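Local coordinates for protein LC-Est1C (Uncultured organism, PDB 3WYD) that probably hydrolyses carboxylic ester bonds, acting as the C-terminal esterase domain, of alpha/beta hydrolase fold, of a larger metagenome-derived enzyme, at residues I41-F54 with E67-G78. Numbering follows the deposited sequence.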
ATOM      1  N   ILE A  41     -11.661  -6.704 -13.120  1.00 10.85           N
ATOM      2  CA  ILE A  41     -11.578  -6.112 -11.798  1.00 10.93           C
ATOM      3  C   ILE A  41     -10.327  -5.222 -11.831  1.00 11.23           C
ATOM      4  O   ILE A  41      -9.247  -5.716 -12.173  1.00 11.98           O
ATOM      5  CB  ILE A  41     -11.405  -7.213 -10.723  1.00 11.16           C
ATOM      6  CG1 ILE A  41     -12.574  -8.224 -10.781  1.00 13.75           C
ATOM      7  CG2 ILE A  41     -11.206  -6.565  -9.347  1.00 13.02           C
ATOM      8  CD1 ILE A  41     -13.977  -7.589 -10.685  1.00 16.02           C
ATOM      9  N   ALA A  42     -10.488  -3.926 -11.533  1.00 10.92           N
ATOM     10  CA  ALA A  42      -9.391  -2.976 -11.569  1.00 10.27           C
ATOM     11  C   ALA A  42      -9.184  -2.444 -10.157  1.00 12.08           C
ATOM     12  O   ALA A  42     -10.126  -1.918  -9.547  1.00 13.68           O
ATOM     13  CB  ALA A  42      -9.758  -1.825 -12.529  1.00 11.73           C
ATOM     14  N   LEU A  43      -7.985  -2.635  -9.598  1.00 11.44           N
ATOM     15  CA  LEU A  43      -7.650  -2.291  -8.205  1.00 11.86           C
ATOM     16  C   LEU A  43      -6.806  -1.034  -8.146  1.00 12.73           C
ATOM     17  O   LEU A  43      -5.743  -0.960  -8.762  1.00 12.96           O
ATOM     18  CB  LEU A  43      -6.850  -3.442  -7.569  1.00 11.59           C
ATOM     19  CG  LEU A  43      -7.547  -4.801  -7.566  1.00 12.29           C
ATOM     20  CD1 LEU A  43      -6.668  -5.884  -6.920  1.00 13.14           C
ATOM     21  CD2 LEU A  43      -8.973  -4.795  -6.935  1.00 12.91           C
ATOM     22  N   HIS A  44      -7.326  -0.002  -7.467  1.00 13.19           N
ATOM     23  CA  HIS A  44      -6.644   1.270  -7.276  1.00 14.68           C
ATOM     24  C   HIS A  44      -5.395   1.240  -6.418  1.00 14.41           C
ATOM     25  O   HIS A  44      -5.130   0.283  -5.687  1.00 17.47           O
ATOM     26  CB  HIS A  44      -7.640   2.332  -6.727  1.00 14.91           C
ATOM     27  CG  HIS A  44      -8.091   2.072  -5.336  1.00 17.51           C
ATOM     28  ND1 HIS A  44      -7.277   2.276  -4.239  1.00 17.55           N
ATOM     29  CD2 HIS A  44      -9.256   1.582  -4.856  1.00 20.37           C
ATOM     30  CE1 HIS A  44      -7.906   1.866  -3.150  1.00 23.96           C
ATOM     31  NE2 HIS A  44      -9.113   1.454  -3.493  1.00 23.75           N
ATOM     32  N   GLY A  45      -4.652   2.341  -6.505  1.00 17.41           N
ATOM     33  CA  GLY A  45      -3.467   2.527  -5.662  1.00 18.81           C
ATOM     34  C   GLY A  45      -3.757   2.952  -4.234  1.00 21.83           C
ATOM     35  O   GLY A  45      -4.906   2.985  -3.779  1.00 21.79           O
ATOM     36  N   MET A  46      -2.689   3.232  -3.496  1.00 24.01           N
ATOM     37  CA  MET A  46      -2.811   3.493  -2.076  1.00 26.29           C
ATOM     38  C   MET A  46      -3.575   4.796  -1.812  1.00 26.81           C
ATOM     39  O   MET A  46      -4.321   4.897  -0.819  1.00 28.66           O
ATOM     40  CB  MET A  46      -1.405   3.566  -1.464  1.00 27.74           C
ATOM     41  CG  MET A  46      -1.353   3.203  -0.022  1.00 32.04           C
ATOM     42  SD  MET A  46       0.336   3.337   0.533  1.00 32.65           S
ATOM     43  CE  MET A  46       1.108   4.175  -0.830  1.00 14.26           C
ATOM     44  N   GLY A  47      -3.361   5.813  -2.650  1.00 22.88           N
ATOM     45  CA  GLY A  47      -4.096   7.095  -2.477  1.00 26.78           C
ATOM     46  C   GLY A  47      -5.552   7.105  -2.964  1.00 29.30           C
ATOM     47  O   GLY A  47      -6.301   8.061  -2.749  1.00 30.02           O
ATOM     48  N   GLY A  48      -5.960   6.038  -3.640  1.00 26.52           N
ATOM     49  CA  GLY A  48      -7.152   6.115  -4.474  1.00 21.46           C
ATOM     50  C   GLY A  48      -8.377   5.522  -3.818  1.00 23.19           C
ATOM     51  O   GLY A  48      -8.393   5.248  -2.618  1.00 24.53           O
ATOM     52  N   ASP A  49      -9.418   5.310  -4.618  1.00 20.00           N
ATOM     53  CA  ASP A  49     -10.653   4.710  -4.148  1.00 22.31           C
ATOM     54  C   ASP A  49     -11.387   4.122  -5.353  1.00 20.70           C
ATOM     55  O   ASP A  49     -10.804   3.981  -6.433  1.00 18.88           O
ATOM     56  CB  ASP A  49     -11.530   5.743  -3.405  1.00 23.32           C
ATOM     57  CG  ASP A  49     -11.931   6.932  -4.280  1.00 25.66           C
ATOM     58  OD1 ASP A  49     -11.834   6.909  -5.538  1.00 22.09           O
ATOM     59  OD2 ASP A  49     -12.322   7.966  -3.678  1.00 33.84           O
ATOM     60  N   GLU A  50     -12.636   3.725  -5.126  1.00 19.78           N
ATOM     61  CA  GLU A  50     -13.447   3.073  -6.142  1.00 18.89           C
ATOM     62  C   GLU A  50     -13.708   3.982  -7.355  1.00 19.03           C
ATOM     63  O   GLU A  50     -14.039   3.481  -8.417  1.00 18.40           O
ATOM     64  CB  GLU A  50     -14.773   2.562  -5.522  1.00 22.13           C
ATOM     65  CG  GLU A  50     -15.795   3.681  -5.133  1.00 20.94           C
ATOM     66  CD  GLU A  50     -15.669   4.134  -3.683  1.00 29.34           C
ATOM     67  OE1 GLU A  50     -14.545   4.161  -3.131  1.00 24.88           O
ATOM     68  OE2 GLU A  50     -16.710   4.479  -3.084  1.00 30.14           O
ATOM     69  N   ASN A  51     -13.472   5.299  -7.238  1.00 17.48           N
ATOM     70  CA  ASN A  51     -13.569   6.194  -8.392  1.00 14.31           C
ATOM     71  C   ASN A  51     -12.304   6.432  -9.216  1.00 14.57           C
ATOM     72  O   ASN A  51     -12.381   7.041 -10.270  1.00 17.21           O
ATOM     73  CB  ASN A  51     -14.081   7.575  -7.988  1.00 17.42           C
ATOM     74  CG  ASN A  51     -15.295   7.513  -7.107  1.00 21.21           C
ATOM     75  OD1 ASN A  51     -15.249   7.905  -5.931  1.00 29.84           O
ATOM     76  ND2 ASN A  51     -16.338   6.904  -7.610  1.00 19.26           N
ATOM     77  N   SER A  52     -11.171   5.937  -8.723  1.00 15.97           N
ATOM     78  CA  SER A  52      -9.895   6.285  -9.314  1.00 17.67           C
ATOM     79  C   SER A  52      -9.803   5.971 -10.803  1.00 18.06           C
ATOM     80  O   SER A  52      -9.254   6.766 -11.548  1.00 19.63           O
ATOM     81  CB  SER A  52      -8.757   5.571  -8.586  1.00 17.02           C
ATOM     82  OG  SER A  52      -8.562   6.123  -7.308  1.00 19.16           O
ATOM     83  N   TYR A  53     -10.251   4.778 -11.229  1.00 16.38           N
ATOM     84  CA  TYR A  53     -10.138   4.441 -12.667  1.00 16.33           C
ATOM     85  C   TYR A  53     -11.156   5.195 -13.533  1.00 18.03           C
ATOM     86  O   TYR A  53     -10.990   5.306 -14.737  1.00 19.94           O
ATOM     87  CB  TYR A  53     -10.163   2.925 -12.957  1.00 16.13           C
ATOM     88  CG  TYR A  53      -8.878   2.170 -12.646  1.00 17.46           C
ATOM     89  CD1 TYR A  53      -8.603   1.712 -11.375  1.00 16.34           C
ATOM     90  CD2 TYR A  53      -7.984   1.866 -13.657  1.00 21.48           C
ATOM     91  CE1 TYR A  53      -7.450   1.015 -11.104  1.00 18.00           C
ATOM     92  CE2 TYR A  53      -6.811   1.137 -13.387  1.00 25.52           C
ATOM     93  CZ  TYR A  53      -6.535   0.773 -12.086  1.00 21.72           C
ATOM     94  OH  TYR A  53      -5.377   0.088 -11.817  1.00 28.08           O
ATOM     95  N   PHE A  54     -12.200   5.753 -12.917  1.00 20.26           N
ATOM     96  CA  PHE A  54     -13.121   6.614 -13.652  1.00 22.41           C
ATOM     97  C   PHE A  54     -12.628   8.036 -13.809  1.00 24.62           C
ATOM     98  O   PHE A  54     -12.875   8.657 -14.833  1.00 28.42           O
ATOM     99  CB  PHE A  54     -14.515   6.622 -12.991  1.00 20.49           C
ATOM    100  CG  PHE A  54     -15.203   5.294 -13.018  1.00 24.44           C
ATOM    101  CD1 PHE A  54     -14.904   4.320 -12.074  1.00 25.70           C
ATOM    102  CD2 PHE A  54     -16.114   5.004 -14.015  1.00 28.90           C
ATOM    103  CE1 PHE A  54     -15.514   3.084 -12.119  1.00 26.87           C
ATOM    104  CE2 PHE A  54     -16.747   3.773 -14.064  1.00 22.70           C
ATOM    105  CZ  PHE A  54     -16.469   2.815 -13.096  1.00 22.59           C
ATOM    106  N   GLU A  67     -15.472   0.228 -22.973  1.00 17.09           N
ATOM    107  CA  GLU A  67     -16.591   0.486 -23.865  1.00 19.01           C
ATOM    108  C   GLU A  67     -16.263   0.020 -25.271  1.00 18.78           C
ATOM    109  O   GLU A  67     -17.078  -0.689 -25.899  1.00 21.06           O
ATOM    110  CB  GLU A  67     -16.871   1.993 -23.851  1.00 19.38           C
ATOM    111  CG  GLU A  67     -17.949   2.426 -24.867  1.00 19.57           C
ATOM    112  CD  GLU A  67     -19.247   1.676 -24.705  1.00 23.49           C
ATOM    113  OE1 GLU A  67     -19.719   1.480 -23.557  1.00 21.12           O
ATOM    114  OE2 GLU A  67     -19.877   1.430 -25.759  1.00 29.26           O
ATOM    115  N   ASN A  68     -15.066   0.344 -25.749  1.00 20.92           N
ATOM    116  CA  ASN A  68     -14.690  -0.021 -27.123  1.00 21.30           C
ATOM    117  C   ASN A  68     -14.664  -1.537 -27.309  1.00 20.66           C
ATOM    118  O   ASN A  68     -15.076  -2.057 -28.349  1.00 23.93           O
ATOM    119  CB  ASN A  68     -13.356   0.604 -27.518  1.00 21.74           C
ATOM    120  CG  ASN A  68     -13.466   2.101 -27.725  1.00 28.15           C
ATOM    121  OD1 ASN A  68     -14.575   2.654 -27.741  1.00 28.80           O
ATOM    122  ND2 ASN A  68     -12.325   2.764 -27.846  1.00 26.97           N
ATOM    123  N   ARG A  69     -14.223  -2.262 -26.282  1.00 19.57           N
ATOM    124  CA  ARG A  69     -13.937  -3.679 -26.450  1.00 18.60           C
ATOM    125  C   ARG A  69     -15.004  -4.560 -25.761  1.00 17.89           C
ATOM    126  O   ARG A  69     -15.031  -5.788 -25.968  1.00 20.37           O
ATOM    127  CB  ARG A  69     -12.546  -3.997 -25.901  1.00 18.01           C
ATOM    128  CG  ARG A  69     -11.447  -3.139 -26.459  1.00 17.28           C
ATOM    129  CD  ARG A  69     -10.164  -3.516 -25.813  1.00 19.05           C
ATOM    130  NE  ARG A  69      -9.067  -2.583 -26.107  1.00 18.39           N
ATOM    131  CZ  ARG A  69      -7.856  -2.963 -26.497  1.00 16.94           C
ATOM    132  NH1 ARG A  69      -7.599  -4.243 -26.796  1.00 18.35           N
ATOM    133  NH2 ARG A  69      -6.897  -2.057 -26.608  1.00 18.39           N
ATOM    134  N   GLY A  70     -15.904  -3.941 -25.008  1.00 18.31           N
ATOM    135  CA  GLY A  70     -17.053  -4.639 -24.427  1.00 15.98           C
ATOM    136  C   GLY A  70     -16.789  -5.393 -23.135  1.00 16.66           C
ATOM    137  O   GLY A  70     -17.249  -6.500 -22.962  1.00 18.15           O
ATOM    138  N   TYR A  71     -16.114  -4.737 -22.205  1.00 16.38           N
ATOM    139  CA  TYR A  71     -15.907  -5.306 -20.874  1.00 13.97           C
ATOM    140  C   TYR A  71     -16.760  -4.612 -19.849  1.00 14.76           C
ATOM    141  O   TYR A  71     -16.789  -3.369 -19.843  1.00 16.63           O
ATOM    142  CB  TYR A  71     -14.447  -5.067 -20.421  1.00 15.00           C
ATOM    143  CG  TYR A  71     -13.415  -5.908 -21.124  1.00 13.77           C
ATOM    144  CD1 TYR A  71     -12.984  -5.624 -22.431  1.00 15.26           C
ATOM    145  CD2 TYR A  71     -12.951  -7.075 -20.518  1.00 14.12           C
ATOM    146  CE1 TYR A  71     -12.062  -6.450 -23.078  1.00 16.40           C
ATOM    147  CE2 TYR A  71     -12.048  -7.899 -21.151  1.00 14.47           C
ATOM    148  CZ  TYR A  71     -11.586  -7.601 -22.407  1.00 14.64           C
ATOM    149  OH  TYR A  71     -10.645  -8.381 -23.023  1.00 16.39           O
ATOM    150  N   ILE A  72     -17.372  -5.364 -18.936  1.00 14.45           N
ATOM    151  CA  ILE A  72     -17.880  -4.812 -17.689  1.00 13.24           C
ATOM    152  C   ILE A  72     -16.664  -4.629 -16.775  1.00 13.38           C
ATOM    153  O   ILE A  72     -15.752  -5.464 -16.835  1.00 13.19           O
ATOM    154  CB  ILE A  72     -18.895  -5.760 -17.021  1.00 14.70           C
ATOM    155  CG1 ILE A  72     -20.151  -5.784 -17.898  1.00 15.87           C
ATOM    156  CG2 ILE A  72     -19.239  -5.317 -15.646  1.00 16.03           C
ATOM    157  CD1 ILE A  72     -21.173  -6.816 -17.474  1.00 15.58           C
ATOM    158  N   VAL A  73     -16.542  -3.469 -16.113  1.00 15.16           N
ATOM    159  CA  VAL A  73     -15.410  -3.216 -15.183  1.00 13.78           C
ATOM    160  C   VAL A  73     -15.972  -3.013 -13.787  1.00 15.60           C
ATOM    161  O   VAL A  73     -16.924  -2.243 -13.600  1.00 15.41           O
ATOM    162  CB  VAL A  73     -14.618  -1.942 -15.576  1.00 13.17           C
ATOM    163  CG1 VAL A  73     -13.404  -1.753 -14.628  1.00 12.93           C
ATOM    164  CG2 VAL A  73     -14.161  -2.011 -17.044  1.00 15.44           C
ATOM    165  N   ALA A  74     -15.405  -3.680 -12.789  1.00 11.89           N
ATOM    166  CA  ALA A  74     -15.703  -3.373 -11.397  1.00 11.71           C
ATOM    167  C   ALA A  74     -14.479  -2.867 -10.682  1.00 12.62           C
ATOM    168  O   ALA A  74     -13.393  -3.471 -10.773  1.00 11.82           O
ATOM    169  CB  ALA A  74     -16.283  -4.624 -10.648  1.00 15.28           C
ATOM    170  N   CYS A  75     -14.652  -1.795  -9.935  1.00 13.85           N
ATOM    171  CA  CYS A  75     -13.539  -1.158  -9.200  1.00 14.07           C
ATOM    172  C   CYS A  75     -13.850  -1.165  -7.723  1.00 14.39           C
ATOM    173  O   CYS A  75     -14.631  -0.306  -7.242  1.00 15.09           O
ATOM    174  CB  CYS A  75     -13.420   0.286  -9.686  1.00 13.39           C
ATOM    175  SG  CYS A  75     -12.997   0.376 -11.436  1.00 18.59           S
ATOM    176  N   PRO A  76     -13.394  -2.192  -6.987  1.00 14.92           N
ATOM    177  CA  PRO A  76     -13.627  -2.234  -5.536  1.00 15.37           C
ATOM    178  C   PRO A  76     -12.923  -1.091  -4.769  1.00 18.47           C
ATOM    179  O   PRO A  76     -11.898  -0.539  -5.200  1.00 19.50           O
ATOM    180  CB  PRO A  76     -13.001  -3.552  -5.097  1.00 18.15           C
ATOM    181  CG  PRO A  76     -12.752  -4.317  -6.321  1.00 17.83           C
ATOM    182  CD  PRO A  76     -12.663  -3.369  -7.487  1.00 15.75           C
ATOM    183  N   LYS A  77     -13.471  -0.753  -3.613  1.00 20.95           N
ATOM    184  CA  LYS A  77     -12.775   0.140  -2.709  1.00 23.17           C
ATOM    185  C   LYS A  77     -11.697  -0.604  -1.941  1.00 26.86           C
ATOM    186  O   LYS A  77     -11.942  -1.677  -1.407  1.00 30.25           O
ATOM    187  CB  LYS A  77     -13.739   0.810  -1.745  1.00 23.18           C
ATOM    188  CG  LYS A  77     -13.034   1.828  -0.845  1.00 25.49           C
ATOM    189  CD  LYS A  77     -13.991   2.561   0.086  1.00 33.17           C
ATOM    190  CE  LYS A  77     -13.215   3.397   1.099  1.00 37.60           C
ATOM    191  NZ  LYS A  77     -12.472   4.545   0.494  1.00 39.01           N
ATOM    192  N   GLY A  78     -10.511  -0.018  -1.887  1.00 28.46           N
ATOM    193  CA  GLY A  78      -9.314  -0.744  -1.503  1.00 33.73           C
ATOM    194  C   GLY A  78      -8.917  -0.482  -0.067  1.00 35.14           C
ATOM    195  O   GLY A  78      -7.839  -0.915   0.356  1.00 38.55           O
TER
HETATM  196  O   HOH W   1     -10.422  -0.125  -7.508  1.00 15.79           O
HETATM  197  O   HOH W   2      -9.390  -1.729  -5.321  1.00 31.43           O
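Ala42 N donates to Ala74 O (3.0 Å, nearly straight at 164°), joining parallel strands 37-43 and 72-76 of the alpha/beta hydrolase sheet. Pro76 has no N-H to give Ala42 O, so a water takes over: it donates to Ala42 O and Pro76 O and accepts from His44 N. On one face of the sheet, Leu43 CD2 lies 3.9 Å from Pro76 CG, and Ile41 CG2 reaches Pro76 CD; helix 88-103 covers this side. On the other, Cys75 SG lies 3.8 Å from Phe54 CE1, oblique to that ring, with Ala42 CB on its other side. His44 can be followed outward from CB. With CG between the backbone N and the carbonyl carbon (chi1 69°), the ring turns its NE2 edge to Gly78. ND1 donates in the ring plane to Gly45 O (2.5 Å), on a lone pair. CD2 lies 3.4 Å from Pro76 O, and CE1 3.4 Å from Gly78 CA. At the tip, NE2 accepts a weak, bent bond from Gly78 N (2.6 Å, 117°). Asp49 N lies over one ring face. Replacing His44 with alanine would probably cost Gly45 O its ND1 donor, remove the weak link to Gly78 N and open a gap beside Asp49 N. The ring's firm tie is thus ND1 to Gly45 O, which also accepts from Gly48 N.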